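UspA1 (PDB 3NTN) acts as a trimeric autotransporter adhesin on the outer membrane of Moraxella catarrhalis, binding fibronectin and the receptor CEACAM1. Local coordinates at residues G13-V26 against G29-I41. Numbering follows the deposited sequence.
Sequences GGGYNQAKGRNSTV and GYNNEATGTDSTI
Asn17 and Asn32 show how successive coils of a left-handed parallel beta-roll, the YadA-type head fold, are laddered together: equivalent residues lie side by side one coil apart, pointing the same way, their amide planes only 2° from parallel. Followed outward, Asn17 CB lies 3.9 Å from Asn32 O, and CG, anti to its own carbonyl carbon (chi1 -68°), sits 3.5 Å from Gly29 O and turns the amide into the bend. There OD1 accepts the backbone N-H of Asn32 at 2.9 Å, in the carbonyl plane, while ND2 gives one bond to Gly29 O at 2.7 Å, from above that carbonyl's plane, and another to Gly13 O on a lone pair. Three bonds thus fix the amide's rotation and tie both coils. Asn32 repeats the device one coil on, its ND2 bonded to Gly28 O and Gly44 O and its OD1 accepting from Asn47 N.

Backbone bonds continue the ladder: Gln18 uses its N to Asn32 O and its O to Ala34 N, Thr25 likewise to Ser39 O and Ile41 N. Inside the roll, Val26 CG2 reaches Ala34 CB at 3.8 Å. At the far bend, each coil makes a type II turn, and Asn23 ND2 reaches Asp38 OD1 at 2.7 Å; Asp38 OD2 pairs with Arg45 of a second subunit.

Strand 25-26 runs parallel between 10-11 and 40-42, and strand 33-34 between 18-19 and 48-49, far from the helix 182-217.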
loop_
_atom_site.group_PDB
_atom_site.type_symbol
_atom_site.label_atom_id
_atom_site.label_comp_id
_atom_site.label_asym_id
_atom_site.label_seq_id
_atom_site.Cartn_x
_atom_site.Cartn_y
_atom_site.Cartn_z
ATOM N N GLY B 13 -32.102 20.631 -1.318
ATOM C CA GLY B 13 -33.268 20.121 -2.041
ATOM C C GLY B 13 -33.452 18.726 -1.490
ATOM O O GLY B 13 -32.819 18.392 -0.476
ATOM N N GLY B 14 -34.282 17.907 -2.139
ATOM C CA GLY B 14 -34.636 16.560 -1.651
ATOM C C GLY B 14 -35.660 16.525 -0.515
ATOM O O GLY B 14 -36.341 17.520 -0.216
ATOM N N GLY B 15 -35.782 15.369 0.138
ATOM C CA GLY B 15 -36.716 15.238 1.249
ATOM C C GLY B 15 -36.018 14.891 2.546
ATOM O O GLY B 15 -34.972 14.243 2.515
ATOM N N TYR B 16 -36.616 15.345 3.661
ATOM C CA TYR B 16 -36.247 14.992 5.047
ATOM C C TYR B 16 -34.780 15.178 5.347
ATOM O O TYR B 16 -34.213 14.394 6.113
ATOM C CB TYR B 16 -36.702 13.564 5.442
ATOM C CG TYR B 16 -38.194 13.403 5.413
ATOM C CD1 TYR B 16 -38.978 13.599 6.568
ATOM C CD2 TYR B 16 -38.845 13.123 4.220
ATOM C CE1 TYR B 16 -40.371 13.490 6.512
ATOM C CE2 TYR B 16 -40.227 13.017 4.162
ATOM C CZ TYR B 16 -40.982 13.196 5.296
ATOM O OH TYR B 16 -42.350 13.053 5.171
ATOM N N ASN B 17 -34.181 16.205 4.724
ATOM C CA ASN B 17 -32.785 16.579 4.913
ATOM C C ASN B 17 -32.657 17.629 5.991
ATOM O O ASN B 17 -33.516 18.452 6.139
ATOM C CB ASN B 17 -32.172 17.085 3.603
ATOM C CG ASN B 17 -32.043 15.993 2.582
ATOM O OD1 ASN B 17 -31.682 14.861 2.907
ATOM N ND2 ASN B 17 -32.348 16.314 1.338
ATOM N N GLN B 18 -31.582 17.595 6.760
ATOM C CA GLN B 18 -31.455 18.512 7.866
ATOM C C GLN B 18 -30.038 19.029 7.890
ATOM O O GLN B 18 -29.115 18.252 7.891
ATOM C CB GLN B 18 -31.799 17.806 9.198
ATOM C CG GLN B 18 -33.310 17.668 9.491
ATOM C CD GLN B 18 -33.626 16.586 10.549
ATOM O OE1 GLN B 18 -34.238 16.863 11.599
ATOM N NE2 GLN B 18 -33.208 15.344 10.266
ATOM N N ALA B 19 -29.852 20.341 7.903
ATOM C CA ALA B 19 -28.521 20.911 8.062
ATOM C C ALA B 19 -28.541 21.639 9.405
ATOM O O ALA B 19 -28.676 22.847 9.467
ATOM C CB ALA B 19 -28.212 21.833 6.935
ATOM N N LYS B 20 -28.455 20.881 10.489
ATOM C CA LYS B 20 -28.573 21.440 11.850
ATOM C C LYS B 20 -27.278 22.099 12.354
ATOM O O LYS B 20 -27.326 22.887 13.283
ATOM C CB LYS B 20 -29.016 20.363 12.843
ATOM C CG LYS B 20 -30.357 19.722 12.501
ATOM C CD LYS B 20 -30.569 18.414 13.247
ATOM C CE LYS B 20 -32.000 18.313 13.778
ATOM N NZ LYS B 20 -32.253 17.036 14.519
ATOM N N GLY B 21 -26.128 21.749 11.778
ATOM C CA GLY B 21 -24.842 22.287 12.267
ATOM C C GLY B 21 -24.619 23.666 11.697
ATOM O O GLY B 21 -25.025 23.933 10.552
ATOM N N ARG B 22 -24.021 24.567 12.488
ATOM C CA ARG B 22 -23.517 25.840 11.952
ATOM C C ARG B 22 -22.632 25.619 10.713
ATOM O O ARG B 22 -21.762 24.754 10.742
ATOM C CB ARG B 22 -22.714 26.560 13.034
ATOM C CG ARG B 22 -22.533 28.047 12.786
ATOM C CD ARG B 22 -22.177 28.857 14.068
ATOM N NE ARG B 22 -21.151 28.235 14.935
ATOM C CZ ARG B 22 -19.853 28.174 14.658
ATOM N NH1 ARG B 22 -19.381 28.700 13.524
ATOM N NH2 ARG B 22 -19.024 27.581 15.512
ATOM N N ASN B 23 -22.837 26.420 9.655
ATOM C CA ASN B 23 -22.176 26.275 8.331
ATOM C C ASN B 23 -22.321 24.889 7.679
ATOM O O ASN B 23 -21.531 24.540 6.763
ATOM C CB ASN B 23 -20.658 26.550 8.383
ATOM C CG ASN B 23 -20.281 27.821 9.114
ATOM O OD1 ASN B 23 -20.842 28.905 8.884
ATOM N ND2 ASN B 23 -19.283 27.704 9.987
ATOM N N SER B 24 -23.248 24.062 8.165
ATOM C CA SER B 24 -23.404 22.729 7.576
ATOM C C SER B 24 -24.171 22.805 6.227
ATOM O O SER B 24 -24.932 23.746 5.983
ATOM C CB SER B 24 -24.105 21.780 8.529
ATOM O OG SER B 24 -25.433 22.244 8.748
ATOM N N THR B 25 -23.967 21.789 5.393
ATOM C CA THR B 25 -24.535 21.704 4.070
ATOM C C THR B 25 -25.049 20.281 3.809
ATOM O O THR B 25 -24.321 19.306 3.985
ATOM C CB THR B 25 -23.434 22.021 3.018
ATOM O OG1 THR B 25 -22.851 23.307 3.289
ATOM C CG2 THR B 25 -23.999 22.012 1.585
ATOM N N VAL B 26 -26.275 20.157 3.351
ATOM C CA VAL B 26 -26.743 18.941 2.705
ATOM C C VAL B 26 -27.215 19.341 1.282
ATOM O O VAL B 26 -28.203 20.041 1.135
ATOM C CB VAL B 26 -27.955 18.281 3.466
ATOM C CG1 VAL B 26 -28.450 17.061 2.710
ATOM C CG2 VAL B 26 -27.601 17.945 4.893
ATOM N N GLY B 29 -30.593 14.765 -1.829
ATOM C CA GLY B 29 -30.889 13.415 -1.421
ATOM C C GLY B 29 -32.023 13.278 -0.417
ATOM O O GLY B 29 -32.863 14.156 -0.230
ATOM N N TYR B 30 -32.041 12.154 0.253
ATOM C CA TYR B 30 -33.174 11.841 1.094
ATOM C C TYR B 30 -32.718 11.386 2.472
ATOM O O TYR B 30 -31.851 10.518 2.583
ATOM C CB TYR B 30 -33.995 10.740 0.436
ATOM C CG TYR B 30 -35.134 10.238 1.295
ATOM C CD1 TYR B 30 -36.218 11.074 1.626
ATOM C CD2 TYR B 30 -35.153 8.923 1.751
ATOM C CE1 TYR B 30 -37.260 10.597 2.393
ATOM C CE2 TYR B 30 -36.201 8.432 2.482
ATOM C CZ TYR B 30 -37.251 9.270 2.821
ATOM O OH TYR B 30 -38.294 8.777 3.597
ATOM N N ASN B 31 -33.298 11.965 3.512
ATOM C CA ASN B 31 -32.962 11.569 4.862
ATOM C C ASN B 31 -31.467 11.744 5.244
ATOM O O ASN B 31 -30.844 10.885 5.910
ATOM C CB ASN B 31 -33.424 10.125 5.108
ATOM C CG ASN B 31 -33.735 9.862 6.553
ATOM O OD1 ASN B 31 -34.117 10.771 7.293
ATOM N ND2 ASN B 31 -33.603 8.607 6.967
ATOM N N ASN B 32 -30.905 12.865 4.821
ATOM C CA ASN B 32 -29.562 13.220 5.200
ATOM C C ASN B 32 -29.528 14.221 6.380
ATOM O O ASN B 32 -30.190 15.228 6.368
ATOM C CB ASN B 32 -28.809 13.716 3.962
ATOM C CG ASN B 32 -28.648 12.615 2.874
ATOM O OD1 ASN B 32 -28.275 11.482 3.179
ATOM N ND2 ASN B 32 -28.908 12.964 1.607
ATOM N N GLU B 33 -28.739 13.929 7.401
ATOM C CA GLU B 33 -28.635 14.773 8.578
ATOM C C GLU B 33 -27.198 15.257 8.797
ATOM O O GLU B 33 -26.317 14.452 9.191
ATOM C CB GLU B 33 -29.010 13.922 9.775
ATOM C CG GLU B 33 -29.851 14.609 10.788
ATOM C CD GLU B 33 -30.204 13.674 11.948
ATOM O OE1 GLU B 33 -30.077 14.115 13.125
ATOM O OE2 GLU B 33 -30.599 12.501 11.684
ATOM N N ALA B 34 -26.949 16.546 8.596
ATOM C CA ALA B 34 -25.604 17.098 8.873
ATOM C C ALA B 34 -25.582 17.929 10.143
ATOM O O ALA B 34 -26.091 19.030 10.198
ATOM C CB ALA B 34 -25.017 17.890 7.659
ATOM N N THR B 35 -24.968 17.389 11.170
ATOM C CA THR B 35 -25.110 17.951 12.496
ATOM C C THR B 35 -23.887 18.707 13.008
ATOM O O THR B 35 -24.011 19.572 13.887
ATOM C CB THR B 35 -25.550 16.838 13.427
ATOM O OG1 THR B 35 -26.979 16.905 13.532
ATOM C CG2 THR B 35 -24.875 16.938 14.772
ATOM N N GLY B 36 -22.723 18.427 12.432
ATOM C CA GLY B 36 -21.510 19.056 12.909
ATOM C C GLY B 36 -21.286 20.439 12.336
ATOM O O GLY B 36 -21.748 20.774 11.245
ATOM N N THR B 37 -20.559 21.253 13.077
ATOM C CA THR B 37 -20.109 22.518 12.557
ATOM C C THR B 37 -19.294 22.302 11.262
ATOM O O THR B 37 -18.411 21.447 11.211
ATOM C CB THR B 37 -19.337 23.255 13.645
ATOM O OG1 THR B 37 -20.206 23.439 14.776
ATOM C CG2 THR B 37 -18.829 24.620 13.164
ATOM N N ASP B 38 -19.635 23.012 10.188
ATOM C CA ASP B 38 -18.901 22.856 8.927
ATOM C C ASP B 38 -19.039 21.448 8.313
ATOM O O ASP B 38 -18.142 21.006 7.532
ATOM C CB ASP B 38 -17.384 23.162 9.111
ATOM C CG ASP B 38 -17.116 24.511 9.768
ATOM O OD1 ASP B 38 -17.914 25.422 9.554
ATOM O OD2 ASP B 38 -16.091 24.663 10.484
ATOM N N SER B 39 -20.083 20.697 8.682
ATOM C CA SER B 39 -20.249 19.346 8.114
ATOM C C SER B 39 -20.882 19.419 6.694
ATOM O O SER B 39 -21.458 20.445 6.276
ATOM C CB SER B 39 -21.019 18.413 9.043
ATOM O OG SER B 39 -22.302 18.941 9.290
ATOM N N THR B 40 -20.720 18.351 5.939
ATOM C CA THR B 40 -21.178 18.374 4.556
ATOM C C THR B 40 -21.708 17.009 4.131
ATOM O O THR B 40 -21.046 15.990 4.288
ATOM C CB THR B 40 -20.025 18.771 3.581
ATOM O OG1 THR B 40 -19.551 20.070 3.881
ATOM C CG2 THR B 40 -20.485 18.756 2.148
ATOM N N ILE B 41 -22.901 17.003 3.566
ATOM C CA ILE B 41 -23.346 15.801 2.859
ATOM C C ILE B 41 -23.625 16.195 1.426
ATOM O O ILE B 41 -24.382 17.115 1.167
ATOM C CB ILE B 41 -24.524 15.129 3.535
ATOM C CG1 ILE B 41 -24.130 14.707 4.957
ATOM C CG2 ILE B 41 -25.039 13.939 2.712
ATOM C CD1 ILE B 41 -25.291 14.504 5.878
HETATM O O HOH W 1 -22.838 23.745 15.000
HETATM O O HOH W 2 -20.903 22.758 5.035
#